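Long-range contacts in nitrate reductase (Ulva prolifera, PDB 5YLY), which catalyses the first step of nitrate assimilation, reducing nitrate with electrons that enter through the FAD-binding cytochrome b5 reductase domain: residues N166-G171 / R250-Y255; L197-T202 / H226-R231; V162-M167 / L191-L196; A183-P188 / P220-I225. All blocks are in the same frame, centred on the assembly; numbering follows the deposited sequence.

Interaction 1: N166-G171 / R250-Y255; sequences NMIAGG and RALFRY
N166 lays its carboxamide against the backbone of F253 and the CB of L252, gripping the chain just beyond the end of helix 245-251. Both ends of the amide are used. OD1 accepts the backbone N-H of F253 at 2.8 Å, with the donor tilted modestly from the carbonyl plane of the side chain, while ND2 gives a nearly straight bond (169° at the hydrogen) to F253 O, also 2.8 Å long. This second bond lies in the amide plane of N166 and falls on a lone pair of F253 O. CG of N166 stands beside its own backbone N (chi1 -78°), and from there the amide reaches both backbone groups of one residue. Asparagine suits the place because it offers an acceptor and a donor side by side; ND2 has a second partner in S261 OG, on the adjoining strand 259-264. OD1 also comes within 3.5 Å of F253 CD2, obliquely to the ring. Next to this polar grip the contact turns apolar: L252 CD1 packs on I168 CD1 at 3.7 Å, the two side chains crossing at about a right angle, with L278 of helix 267-280 touching both. Thus a buried, neutral amide, beside the aliphatic I168 and L252, satisfies both the N-H and the C=O of F253 just past the helix end without bringing in any charge.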
loop_
_atom_site.group_PDB
_atom_site.type_symbol
_atom_site.label_atom_id
_atom_site.label_comp_id
_atom_site.label_asym_id
_atom_site.label_seq_id
_atom_site.Cartn_x
_atom_site.Cartn_y
_atom_site.Cartn_z
ATOM N N ASN A 166 13.376 -3.886 1.193
ATOM C CA ASN A 166 12.539 -4.678 2.075
ATOM C C ASN A 166 11.237 -3.923 2.217
ATOM O O ASN A 166 11.253 -2.700 2.321
ATOM C CB ASN A 166 13.171 -4.770 3.473
ATOM C CG ASN A 166 14.291 -5.741 3.573
ATOM O OD1 ASN A 166 14.358 -6.711 2.817
ATOM N ND2 ASN A 166 15.180 -5.517 4.551
ATOM N N MET A 167 10.120 -4.637 2.286
ATOM C CA MET A 167 8.822 -4.026 2.488
ATOM C C MET A 167 8.105 -4.743 3.599
ATOM O O MET A 167 7.997 -5.978 3.580
ATOM C CB MET A 167 7.987 -4.112 1.202
ATOM C CG MET A 167 8.650 -3.445 0.029
ATOM S SD MET A 167 7.636 -3.636 -1.416
ATOM C CE MET A 167 8.490 -2.555 -2.467
ATOM N N ILE A 168 7.638 -3.978 4.587
ATOM C CA ILE A 168 6.868 -4.576 5.659
ATOM C C ILE A 168 5.522 -3.878 5.673
ATOM O O ILE A 168 5.461 -2.665 5.874
ATOM C CB ILE A 168 7.535 -4.557 7.056
ATOM C CG1 ILE A 168 8.992 -5.080 7.028
ATOM C CG2 ILE A 168 6.657 -5.318 8.065
ATOM C CD1 ILE A 168 9.674 -5.054 8.501
ATOM N N ALA A 169 4.466 -4.652 5.486
ATOM C CA ALA A 169 3.108 -4.136 5.499
ATOM C C ALA A 169 2.253 -4.876 6.489
ATOM O O ALA A 169 2.428 -6.076 6.697
ATOM C CB ALA A 169 2.493 -4.256 4.100
ATOM N N GLY A 170 1.280 -4.162 7.026
ATOM C CA GLY A 170 0.242 -4.707 7.894
ATOM C C GLY A 170 -1.101 -4.256 7.359
ATOM O O GLY A 170 -1.266 -3.073 7.059
ATOM N N GLY A 171 -2.025 -5.195 7.159
ATOM C CA GLY A 171 -3.384 -4.919 6.689
ATOM C C GLY A 171 -3.480 -4.044 5.451
ATOM O O GLY A 171 -2.927 -4.380 4.404
ATOM N N ARG A 250 14.294 -14.425 8.204
ATOM C CA ARG A 250 13.887 -15.403 7.188
ATOM C C ARG A 250 13.328 -14.740 5.928
ATOM O O ARG A 250 13.634 -15.166 4.820
ATOM C CB ARG A 250 12.868 -16.414 7.752
ATOM C CG ARG A 250 13.499 -17.388 8.768
ATOM C CD ARG A 250 12.550 -18.481 9.239
ATOM N NE ARG A 250 11.570 -17.997 10.217
ATOM C CZ ARG A 250 10.298 -17.720 9.937
ATOM N NH1 ARG A 250 9.836 -17.873 8.704
ATOM N NH2 ARG A 250 9.480 -17.290 10.892
ATOM N N ALA A 251 12.517 -13.699 6.096
ATOM C CA ALA A 251 11.801 -13.023 5.017
ATOM C C ALA A 251 12.492 -11.870 4.349
ATOM O O ALA A 251 12.141 -11.565 3.210
ATOM C CB ALA A 251 10.456 -12.537 5.556
ATOM N N LEU A 252 13.407 -11.171 5.047
ATOM C CA LEU A 252 13.980 -9.931 4.517
ATOM C C LEU A 252 15.484 -9.911 4.323
ATOM O O LEU A 252 16.197 -10.745 4.877
ATOM C CB LEU A 252 13.568 -8.771 5.470
ATOM C CG LEU A 252 12.052 -8.636 5.791
ATOM C CD1 LEU A 252 11.838 -7.610 6.863
ATOM C CD2 LEU A 252 11.224 -8.269 4.499
ATOM N N PHE A 253 15.972 -8.912 3.575
ATOM C CA PHE A 253 17.416 -8.709 3.403
ATOM C C PHE A 253 17.998 -8.042 4.656
ATOM O O PHE A 253 17.344 -7.180 5.261
ATOM C CB PHE A 253 17.695 -7.751 2.219
ATOM C CG PHE A 253 17.285 -8.225 0.845
ATOM C CD1 PHE A 253 17.850 -9.369 0.286
ATOM C CD2 PHE A 253 16.382 -7.493 0.085
ATOM C CE1 PHE A 253 17.494 -9.786 -0.999
ATOM C CE2 PHE A 253 16.041 -7.901 -1.211
ATOM C CZ PHE A 253 16.601 -9.047 -1.742
ATOM N N ARG A 254 19.252 -8.381 5.004
ATOM C CA ARG A 254 19.955 -7.689 6.084
ATOM C C ARG A 254 20.445 -6.373 5.481
ATOM O O ARG A 254 20.545 -6.270 4.253
ATOM C CB ARG A 254 21.162 -8.510 6.564
ATOM C CG ARG A 254 20.766 -9.748 7.359
ATOM C CD ARG A 254 21.891 -10.296 8.221
ATOM N NE ARG A 254 22.135 -9.529 9.445
ATOM C CZ ARG A 254 21.461 -9.662 10.585
ATOM N NH1 ARG A 254 21.765 -8.906 11.633
ATOM N NH2 ARG A 254 20.469 -10.535 10.681
ATOM N N TYR A 255 20.744 -5.370 6.309
ATOM C CA TYR A 255 21.270 -4.118 5.769
ATOM C C TYR A 255 22.694 -4.281 5.185
ATOM O O TYR A 255 23.551 -4.945 5.759
ATOM C CB TYR A 255 21.258 -2.973 6.811
ATOM C CG TYR A 255 21.972 -1.731 6.313
ATOM C CD1 TYR A 255 21.413 -0.936 5.315
ATOM C CD2 TYR A 255 23.264 -1.424 6.744
ATOM C CE1 TYR A 255 22.097 0.166 4.797
ATOM C CE2 TYR A 255 23.959 -0.330 6.227
ATOM C CZ TYR A 255 23.367 0.468 5.260
ATOM O OH TYR A 255 24.042 1.550 4.749
#

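Interaction 2: L197-T202 / H226-R231; sequences LYANQT and HYTVDR
Strands 197-200 and 226-229 run parallel, their axes 4.8 Å apart at closest and 18° from one another, and Y198 N to H226 O (2.9 Å), T228 N to Y198 O and N200 N to T228 O link them in turn. A water bridges Y198 O, T228 O and N200 ND2. Y198 and Y227 lie on one face of the sheet and meet at their ring edges, Y198 CD2 to Y227 CE1 at 4.0 Å; N200 ND2 sits 3.3 Å above the centre of the Y198 ring. On the other face small groups fit closely, A199 CB touching T228 CG2 at 3.6 Å. Farther along, D230 N bonds to Q201 O at 2.9 Å, and D230 OD2 approaches Q201 CG at 3.4 Å. An alanine in place of D230 would probably leave Q201 CG without its carboxylate neighbour at the rim of the contact. The pair belongs to a beta-alpha-beta unit whose helix 209-218 packs through L212 on both tyrosines, with Y198 OH bonded to G171 O and Y227 OH to E213; on the opposite face M247 of helix 245-251 touches L197 and T228, and strand 164-170 adjoins strand 193-200.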
loop_
_atom_site.group_PDB
_atom_site.type_symbol
_atom_site.label_atom_id
_atom_site.label_comp_id
_atom_site.label_asym_id
_atom_site.label_seq_id
_atom_site.Cartn_x
_atom_site.Cartn_y
_atom_site.Cartn_z
ATOM N N LEU A 197 7.244 -8.658 3.514
ATOM C CA LEU A 197 6.755 -9.362 4.692
ATOM C C LEU A 197 5.383 -8.744 4.991
ATOM O O LEU A 197 5.276 -7.541 5.210
ATOM C CB LEU A 197 7.743 -9.260 5.861
ATOM C CG LEU A 197 7.274 -9.852 7.223
ATOM C CD1 LEU A 197 6.880 -11.332 7.096
ATOM C CD2 LEU A 197 8.379 -9.764 8.257
ATOM N N TYR A 198 4.324 -9.548 4.897
ATOM C CA TYR A 198 2.971 -8.997 5.025
ATOM C C TYR A 198 2.252 -9.637 6.186
ATOM O O TYR A 198 1.998 -10.847 6.162
ATOM C CB TYR A 198 2.226 -9.197 3.675
ATOM C CG TYR A 198 0.853 -8.563 3.520
ATOM C CD1 TYR A 198 0.463 -7.479 4.309
ATOM C CD2 TYR A 198 -0.041 -9.020 2.545
ATOM C CE1 TYR A 198 -0.807 -6.905 4.172
ATOM C CE2 TYR A 198 -1.281 -8.410 2.352
ATOM C CZ TYR A 198 -1.667 -7.368 3.179
ATOM O OH TYR A 198 -2.921 -6.834 3.033
ATOM N N ALA A 199 1.895 -8.818 7.192
ATOM C CA ALA A 199 1.221 -9.299 8.412
ATOM C C ALA A 199 -0.260 -8.935 8.437
ATOM O O ALA A 199 -0.629 -7.822 8.062
ATOM C CB ALA A 199 1.901 -8.726 9.640
ATOM N N ASN A 200 -1.117 -9.876 8.866
ATOM C CA ASN A 200 -2.559 -9.644 8.985
ATOM C C ASN A 200 -3.100 -10.429 10.145
ATOM O O ASN A 200 -2.451 -11.378 10.576
ATOM C CB ASN A 200 -3.308 -10.046 7.717
ATOM C CG ASN A 200 -2.970 -9.162 6.567
ATOM O OD1 ASN A 200 -3.390 -8.009 6.510
ATOM N ND2 ASN A 200 -2.079 -9.634 5.721
ATOM N N GLN A 201 -4.297 -10.077 10.621
ATOM C CA GLN A 201 -4.881 -10.803 11.751
ATOM C C GLN A 201 -5.228 -12.244 11.373
ATOM O O GLN A 201 -4.844 -13.184 12.076
ATOM C CB GLN A 201 -6.116 -10.065 12.279
ATOM C CG GLN A 201 -5.829 -9.081 13.408
ATOM C CD GLN A 201 -7.043 -8.223 13.662
ATOM O OE1 GLN A 201 -7.296 -7.252 12.937
ATOM N NE2 GLN A 201 -7.886 -8.641 14.596
ATOM N N THR A 202 -5.941 -12.419 10.255
ATOM C CA THR A 202 -6.353 -13.727 9.723
ATOM C C THR A 202 -5.984 -13.801 8.247
ATOM O O THR A 202 -5.783 -12.770 7.599
ATOM C CB THR A 202 -7.893 -13.982 9.893
ATOM O OG1 THR A 202 -8.644 -13.172 8.979
ATOM C CG2 THR A 202 -8.400 -13.743 11.314
ATOM N N HIS A 226 6.471 -13.165 1.946
ATOM C CA HIS A 226 6.232 -14.021 3.103
ATOM C C HIS A 226 5.089 -13.408 3.876
ATOM O O HIS A 226 4.973 -12.183 3.936
ATOM C CB HIS A 226 7.466 -14.140 3.985
ATOM C CG HIS A 226 7.382 -15.282 4.946
ATOM N ND1 HIS A 226 7.742 -16.552 4.542
ATOM C CD2 HIS A 226 6.968 -15.348 6.228
ATOM C CE1 HIS A 226 7.603 -17.334 5.593
ATOM N NE2 HIS A 226 7.125 -16.669 6.621
ATOM N N TYR A 227 4.228 -14.263 4.441
ATOM C CA TYR A 227 3.046 -13.837 5.183
ATOM C C TYR A 227 3.099 -14.313 6.620
ATOM O O TYR A 227 3.700 -15.351 6.914
ATOM C CB TYR A 227 1.778 -14.443 4.551
ATOM C CG TYR A 227 1.603 -14.160 3.079
ATOM C CD1 TYR A 227 0.942 -13.016 2.643
ATOM C CD2 TYR A 227 2.038 -15.071 2.116
ATOM C CE1 TYR A 227 0.747 -12.765 1.286
ATOM C CE2 TYR A 227 1.866 -14.820 0.751
ATOM C CZ TYR A 227 1.208 -13.677 0.347
ATOM O OH TYR A 227 1.047 -13.425 -0.988
ATOM N N THR A 228 2.414 -13.583 7.517
ATOM C CA THR A 228 2.164 -14.008 8.891
ATOM C C THR A 228 0.735 -13.652 9.232
ATOM O O THR A 228 0.210 -12.655 8.735
ATOM C CB THR A 228 3.185 -13.529 9.938
ATOM O OG1 THR A 228 2.962 -14.273 11.149
ATOM C CG2 THR A 228 3.089 -12.025 10.238
ATOM N N VAL A 229 0.089 -14.505 10.006
ATOM C CA VAL A 229 -1.265 -14.277 10.508
ATOM C C VAL A 229 -1.245 -14.535 12.019
ATOM O O VAL A 229 -0.412 -15.319 12.476
ATOM C CB VAL A 229 -2.378 -15.057 9.748
ATOM C CG1 VAL A 229 -2.482 -14.618 8.284
ATOM C CG2 VAL A 229 -2.183 -16.563 9.860
ATOM N N ASP A 230 -2.086 -13.823 12.796
ATOM C CA ASP A 230 -2.140 -13.970 14.256
ATOM C C ASP A 230 -2.635 -15.364 14.586
ATOM O O ASP A 230 -1.921 -16.150 15.220
ATOM C CB ASP A 230 -3.078 -12.918 14.888
ATOM C CG ASP A 230 -2.656 -11.462 14.754
ATOM O OD1 ASP A 230 -1.552 -11.205 14.236
ATOM O OD2 ASP A 230 -3.411 -10.585 15.216
ATOM N N ARG A 231 -3.841 -15.680 14.094
ATOM C CA ARG A 231 -4.477 -16.969 14.313
ATOM C C ARG A 231 -4.607 -17.745 12.994
ATOM O O ARG A 231 -5.502 -17.483 12.180
ATOM C CB ARG A 231 -5.804 -16.864 15.105
ATOM C CG ARG A 231 -6.501 -15.497 15.054
ATOM C CD ARG A 231 -7.798 -15.548 14.280
ATOM N NE ARG A 231 -8.850 -16.289 14.978
ATOM C CZ ARG A 231 -10.096 -16.419 14.534
ATOM N NH1 ARG A 231 -10.463 -15.858 13.387
ATOM N NH2 ARG A 231 -10.989 -17.106 15.238
HETATM O O HOH W 1 -0.615 -11.966 6.180
#

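Interaction 3: V162-M167 / L191-L196; sequences VKRINM and LTEIRL
R164 and E193 start a parallel pairing in which the backbone bonds pass back and forth between strands 164-167 and 193-196. E193 N donates to K163 O, and E193 O receives I165 N; I165 O then takes R195 N at 3.0 Å, and R195 O takes M167 N at 2.7 Å, nearly along the C=O axis. K163 O has a second donor, a water 2.8 Å away that also gives a hydrogen to E193 OE1. Another water donates to V162 O and to T192 OG1, whose hydroxyl is further bonded to D190 and Y147. In one of its two conformers, R164 lies beside E193 without direct pairing of their charges: E193 OE1 is 3.7 Å from R164 CD, and R164 NE bonds instead to T259 OG1. R195 bends at chi2 (-65°), turning CD aside, and its NH1 donates to I194 O at 2.9 Å from above that carbonyl's plane. The opposite face is apolar, as befits the side beneath helix 174-185. M167, unbranched and flexible, can run out until its SD meets I194 CG2 at 3.8 Å, while the leucine methyl L196 CD1 meets M167 CB at 3.7 Å. Strand 164-170, helix 174-185 and strand 193-200 form a beta-alpha-beta unit, the building element of the Rossmann-like parallel sheet expected of the NAD-binding domain in this reductase family.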
loop_
_atom_site.group_PDB
_atom_site.type_symbol
_atom_site.label_atom_id
_atom_site.label_comp_id
_atom_site.label_asym_id
_atom_site.label_seq_id
_atom_site.Cartn_x
_atom_site.Cartn_y
_atom_site.Cartn_z
ATOM N N VAL A 162 19.636 2.625 -4.934
ATOM C CA VAL A 162 19.097 1.515 -4.161
ATOM C C VAL A 162 19.144 0.280 -5.057
ATOM O O VAL A 162 18.923 0.389 -6.265
ATOM C CB VAL A 162 17.687 1.849 -3.572
ATOM C CG1 VAL A 162 16.650 2.142 -4.670
ATOM C CG2 VAL A 162 17.194 0.761 -2.617
ATOM N N LYS A 163 19.493 -0.864 -4.475
ATOM C CA LYS A 163 19.590 -2.143 -5.185
ATOM C C LYS A 163 18.600 -3.176 -4.647
ATOM O O LYS A 163 18.219 -4.112 -5.374
ATOM C CB LYS A 163 21.000 -2.725 -5.009
ATOM C CG LYS A 163 22.127 -1.849 -5.554
ATOM C CD LYS A 163 23.478 -2.574 -5.516
ATOM C CE LYS A 163 23.782 -3.342 -6.790
ATOM N NZ LYS A 163 24.979 -4.217 -6.646
ATOM N N ARG A 164 18.252 -3.038 -3.348
ATOM C CA ARG A 164 17.372 -3.968 -2.640
ATOM C C ARG A 164 16.397 -3.233 -1.732
ATOM O O ARG A 164 16.788 -2.287 -1.029
ATOM C CB ARG A 164 18.197 -4.975 -1.832
ATOM C CG ARG A 164 19.171 -5.819 -2.678
ATOM C CD ARG A 164 19.892 -6.897 -1.890
ATOM N NE ARG A 164 20.340 -6.414 -0.588
ATOM C CZ ARG A 164 20.906 -7.171 0.345
ATOM N NH1 ARG A 164 21.256 -6.646 1.506
ATOM N NH2 ARG A 164 21.138 -8.459 0.118
ATOM N N ILE A 165 15.116 -3.642 -1.773
ATOM C CA ILE A 165 14.117 -2.983 -0.928
ATOM C C ILE A 165 13.354 -4.017 -0.149
ATOM O O ILE A 165 12.680 -4.863 -0.754
ATOM C CB ILE A 165 13.122 -2.077 -1.739
ATOM C CG1 ILE A 165 13.871 -0.988 -2.567
ATOM C CG2 ILE A 165 12.071 -1.452 -0.792
ATOM C CD1 ILE A 165 12.966 -0.085 -3.458
ATOM N N ASN A 166 13.376 -3.886 1.193
ATOM C CA ASN A 166 12.539 -4.678 2.075
ATOM C C ASN A 166 11.237 -3.923 2.217
ATOM O O ASN A 166 11.253 -2.700 2.321
ATOM C CB ASN A 166 13.171 -4.770 3.473
ATOM C CG ASN A 166 14.291 -5.741 3.573
ATOM O OD1 ASN A 166 14.358 -6.711 2.817
ATOM N ND2 ASN A 166 15.180 -5.517 4.551
ATOM N N MET A 167 10.120 -4.637 2.286
ATOM C CA MET A 167 8.822 -4.026 2.488
ATOM C C MET A 167 8.105 -4.743 3.599
ATOM O O MET A 167 7.997 -5.978 3.580
ATOM C CB MET A 167 7.987 -4.112 1.202
ATOM C CG MET A 167 8.650 -3.445 0.029
ATOM S SD MET A 167 7.636 -3.636 -1.416
ATOM C CE MET A 167 8.490 -2.555 -2.467
ATOM N N LEU A 191 16.441 -3.470 -12.192
ATOM C CA LEU A 191 16.878 -4.773 -11.636
ATOM C C LEU A 191 16.827 -4.816 -10.106
ATOM O O LEU A 191 17.334 -5.756 -9.503
ATOM C CB LEU A 191 18.273 -5.179 -12.157
ATOM C CG LEU A 191 18.398 -5.433 -13.681
ATOM C CD1 LEU A 191 19.847 -5.668 -14.064
ATOM C CD2 LEU A 191 17.513 -6.600 -14.122
ATOM N N THR A 192 16.175 -3.820 -9.484
ATOM C CA THR A 192 16.026 -3.764 -8.029
ATOM C C THR A 192 15.296 -5.020 -7.530
ATOM O O THR A 192 14.356 -5.485 -8.184
ATOM C CB THR A 192 15.266 -2.471 -7.622
ATOM O OG1 THR A 192 15.953 -1.366 -8.202
ATOM C CG2 THR A 192 15.190 -2.285 -6.092
ATOM N N GLU A 193 15.788 -5.615 -6.440
ATOM C CA GLU A 193 15.198 -6.804 -5.822
ATOM C C GLU A 193 14.297 -6.359 -4.659
ATOM O O GLU A 193 14.536 -5.317 -4.026
ATOM C CB GLU A 193 16.266 -7.759 -5.268
ATOM C CG GLU A 193 17.271 -8.292 -6.260
ATOM C CD GLU A 193 18.327 -9.126 -5.565
ATOM O OE1 GLU A 193 19.348 -8.560 -5.113
ATOM O OE2 GLU A 193 18.109 -10.349 -5.429
ATOM N N ILE A 194 13.297 -7.175 -4.359
ATOM C CA ILE A 194 12.315 -6.845 -3.322
ATOM C C ILE A 194 12.060 -8.030 -2.416
ATOM O O ILE A 194 11.980 -9.159 -2.888
ATOM C CB ILE A 194 10.956 -6.422 -3.999
ATOM C CG1 ILE A 194 11.091 -5.140 -4.869
ATOM C CG2 ILE A 194 9.807 -6.274 -2.979
ATOM C CD1 ILE A 194 9.894 -5.035 -5.907
ATOM N N ARG A 195 11.850 -7.757 -1.122
ATOM C CA ARG A 195 11.377 -8.764 -0.182
ATOM C C ARG A 195 10.184 -8.174 0.530
ATOM O O ARG A 195 10.301 -7.095 1.106
ATOM C CB ARG A 195 12.458 -9.168 0.855
ATOM C CG ARG A 195 13.616 -9.959 0.238
ATOM C CD ARG A 195 13.185 -11.313 -0.301
ATOM N NE ARG A 195 14.316 -12.051 -0.875
ATOM C CZ ARG A 195 14.735 -11.953 -2.139
ATOM N NH1 ARG A 195 14.131 -11.118 -2.990
ATOM N NH2 ARG A 195 15.784 -12.656 -2.552
ATOM N N LEU A 196 9.043 -8.855 0.485
ATOM C CA LEU A 196 7.874 -8.367 1.202
ATOM C C LEU A 196 7.530 -9.278 2.364
ATOM O O LEU A 196 7.479 -10.512 2.212
ATOM C CB LEU A 196 6.669 -8.257 0.226
ATOM C CG LEU A 196 5.278 -7.995 0.868
ATOM C CD1 LEU A 196 5.208 -6.598 1.517
ATOM C CD2 LEU A 196 4.156 -8.152 -0.191
HETATM O O HOH W 2 18.643 -1.327 -8.710
HETATM O O HOH W 3 20.227 -5.925 -6.047
#

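Interaction 4: A183-P188 / P220-I225; sequences AILSNP and PDRVKI
R222 reaches over L185 to the last turn of helix 174-185, and V223 follows it as strand 223-229 begins. The arginine chain bends at chi2 and chi3, and chi3 (-84°) turns NE to one side. Its guanidinium is laid with one face on L185 CD2, which sits 3.9 Å above the plane and over its centre, while I184 O lies at the edge, in plane. There NH2 makes a weak hydrogen bond to I184 O, 3.4 Å long. NH1 lies against I184 CG2 at 3.4 Å and gives its stronger bond to T192 O, just before strand 193-200. An arginine suits this spot because its aliphatic part can pack, R222 CB lying 3.9 Å from L185 CD2, while its flat end carries several N-H groups to backbone carbonyls. An alanine in place of R222 would probably leave T192 O without its arginine donor and open a gap over L185 CD2. V223 comes next, and its CG1 meets L185 CD1 at 4.0 Å, the two side chains crossing at about a right angle; a short branched residue fits here, between helix and sheet. L185 also touches L215 of helix 209-218, and V223 touches M181 of helix 174-185 and I194 of the neighbouring strand 193-200, so the C-terminal end of helix 174-185 packs on the start of strand 223-229 with helix 209-218 alongside.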
loop_
_atom_site.group_PDB
_atom_site.type_symbol
_atom_site.label_atom_id
_atom_site.label_comp_id
_atom_site.label_asym_id
_atom_site.label_seq_id
_atom_site.Cartn_x
_atom_site.Cartn_y
_atom_site.Cartn_z
ATOM N N ALA A 183 5.830 -0.743 -9.869
ATOM C CA ALA A 183 6.687 0.246 -10.556
ATOM C C ALA A 183 8.066 -0.350 -10.867
ATOM O O ALA A 183 8.627 -0.093 -11.934
ATOM C CB ALA A 183 6.849 1.482 -9.689
ATOM N N ILE A 184 8.567 -1.209 -9.968
ATOM C CA ILE A 184 9.874 -1.854 -10.120
ATOM C C ILE A 184 9.806 -3.057 -11.063
ATOM O O ILE A 184 10.658 -3.211 -11.935
ATOM C CB ILE A 184 10.424 -2.277 -8.713
ATOM C CG1 ILE A 184 10.801 -1.022 -7.881
ATOM C CG2 ILE A 184 11.639 -3.213 -8.842
ATOM C CD1 ILE A 184 11.153 -1.368 -6.421
ATOM N N LEU A 185 8.851 -3.930 -10.830
ATOM C CA LEU A 185 8.791 -5.194 -11.564
ATOM C C LEU A 185 8.293 -5.058 -12.990
ATOM O O LEU A 185 8.686 -5.849 -13.852
ATOM C CB LEU A 185 7.961 -6.231 -10.753
ATOM C CG LEU A 185 8.538 -6.606 -9.360
ATOM C CD1 LEU A 185 7.570 -7.441 -8.578
ATOM C CD2 LEU A 185 9.900 -7.298 -9.459
ATOM N N SER A 186 7.440 -4.079 -13.257
ATOM C CA SER A 186 6.889 -3.862 -14.613
ATOM C C SER A 186 7.810 -2.984 -15.484
ATOM O O SER A 186 7.524 -2.726 -16.666
ATOM C CB SER A 186 5.472 -3.289 -14.526
ATOM O OG SER A 186 5.538 -1.899 -14.243
ATOM N N ASN A 187 8.938 -2.543 -14.919
ATOM C CA ASN A 187 9.856 -1.710 -15.664
ATOM C C ASN A 187 10.889 -2.617 -16.330
ATOM O O ASN A 187 11.505 -3.417 -15.634
ATOM C CB ASN A 187 10.488 -0.662 -14.736
ATOM C CG ASN A 187 11.298 0.355 -15.511
ATOM O OD1 ASN A 187 12.217 0.032 -16.263
ATOM N ND2 ASN A 187 11.006 1.622 -15.318
ATOM N N PRO A 188 11.047 -2.564 -17.667
ATOM C CA PRO A 188 11.980 -3.501 -18.346
ATOM C C PRO A 188 13.456 -3.188 -18.131
ATOM O O PRO A 188 14.287 -3.963 -18.621
ATOM C CB PRO A 188 11.598 -3.353 -19.828
ATOM C CG PRO A 188 11.090 -1.994 -19.944
ATOM C CD PRO A 188 10.368 -1.688 -18.647
ATOM N N PRO A 220 10.289 -14.482 -10.371
ATOM C CA PRO A 220 10.783 -15.307 -9.255
ATOM C C PRO A 220 12.167 -14.975 -8.734
ATOM O O PRO A 220 12.436 -15.247 -7.572
ATOM C CB PRO A 220 10.731 -16.736 -9.828
ATOM C CG PRO A 220 10.828 -16.543 -11.306
ATOM C CD PRO A 220 9.938 -15.357 -11.515
ATOM N N ASP A 221 13.036 -14.392 -9.580
ATOM C CA ASP A 221 14.376 -14.093 -9.087
ATOM C C ASP A 221 14.497 -12.675 -8.563
ATOM O O ASP A 221 15.585 -12.299 -8.136
ATOM C CB ASP A 221 15.420 -14.348 -10.186
ATOM C CG ASP A 221 15.606 -15.798 -10.560
ATOM O OD1 ASP A 221 15.045 -16.664 -9.872
ATOM O OD2 ASP A 221 16.356 -16.068 -11.503
ATOM N N ARG A 222 13.413 -11.875 -8.626
ATOM C CA ARG A 222 13.457 -10.466 -8.214
ATOM C C ARG A 222 12.619 -10.168 -6.974
ATOM O O ARG A 222 12.827 -9.147 -6.343
ATOM C CB ARG A 222 13.079 -9.514 -9.385
ATOM C CG ARG A 222 14.259 -9.342 -10.359
ATOM C CD ARG A 222 14.504 -7.894 -10.723
ATOM N NE ARG A 222 13.621 -7.504 -11.831
ATOM C CZ ARG A 222 12.933 -6.387 -11.838
ATOM N NH1 ARG A 222 13.095 -5.500 -10.868
ATOM N NH2 ARG A 222 12.105 -6.117 -12.846
ATOM N N VAL A 223 11.711 -11.059 -6.611
ATOM C CA VAL A 223 10.855 -10.806 -5.442
ATOM C C VAL A 223 10.536 -12.091 -4.699
ATOM O O VAL A 223 10.443 -13.169 -5.313
ATOM C CB VAL A 223 9.565 -10.021 -5.885
ATOM C CG1 VAL A 223 8.674 -10.850 -6.815
ATOM C CG2 VAL A 223 8.761 -9.510 -4.678
ATOM N N LYS A 224 10.401 -11.975 -3.371
ATOM C CA LYS A 224 9.878 -13.032 -2.499
ATOM C C LYS A 224 8.847 -12.396 -1.598
ATOM O O LYS A 224 9.003 -11.231 -1.183
ATOM C CB LYS A 224 10.954 -13.710 -1.662
ATOM C CG LYS A 224 11.876 -14.593 -2.496
ATOM C CD LYS A 224 12.824 -15.410 -1.593
ATOM C CE LYS A 224 13.890 -16.099 -2.412
ATOM N NZ LYS A 224 13.305 -17.078 -3.368
ATOM N N ILE A 225 7.778 -13.148 -1.305
ATOM C CA ILE A 225 6.723 -12.651 -0.430
ATOM C C ILE A 225 6.511 -13.657 0.694
ATOM O O ILE A 225 6.423 -14.866 0.433
ATOM C CB ILE A 225 5.423 -12.351 -1.223
ATOM C CG1 ILE A 225 5.650 -11.270 -2.333
ATOM C CG2 ILE A 225 4.286 -11.907 -0.276
ATOM C CD1 ILE A 225 4.675 -11.282 -3.389
#

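Interactions 2 and 3 are both parallel strand pairings that share strand 193-200, one toward strand 223-229 and the other toward strand 164-170, and their chemistry is chiefly a backbone ladder. Interactions 1 and 4 instead fasten non-strand segments to the same sheet, by a side-chain amide in the first and an arginine in the second. Interaction 1 shares N166 and M167 with interaction 3, and both are largely buried, as is interaction 4, although its arginine is partly exposed. Interaction 2 is more open: its strand part is mostly buried, but its far end reaches exposed residues and comes closest of the four to the bound FAD.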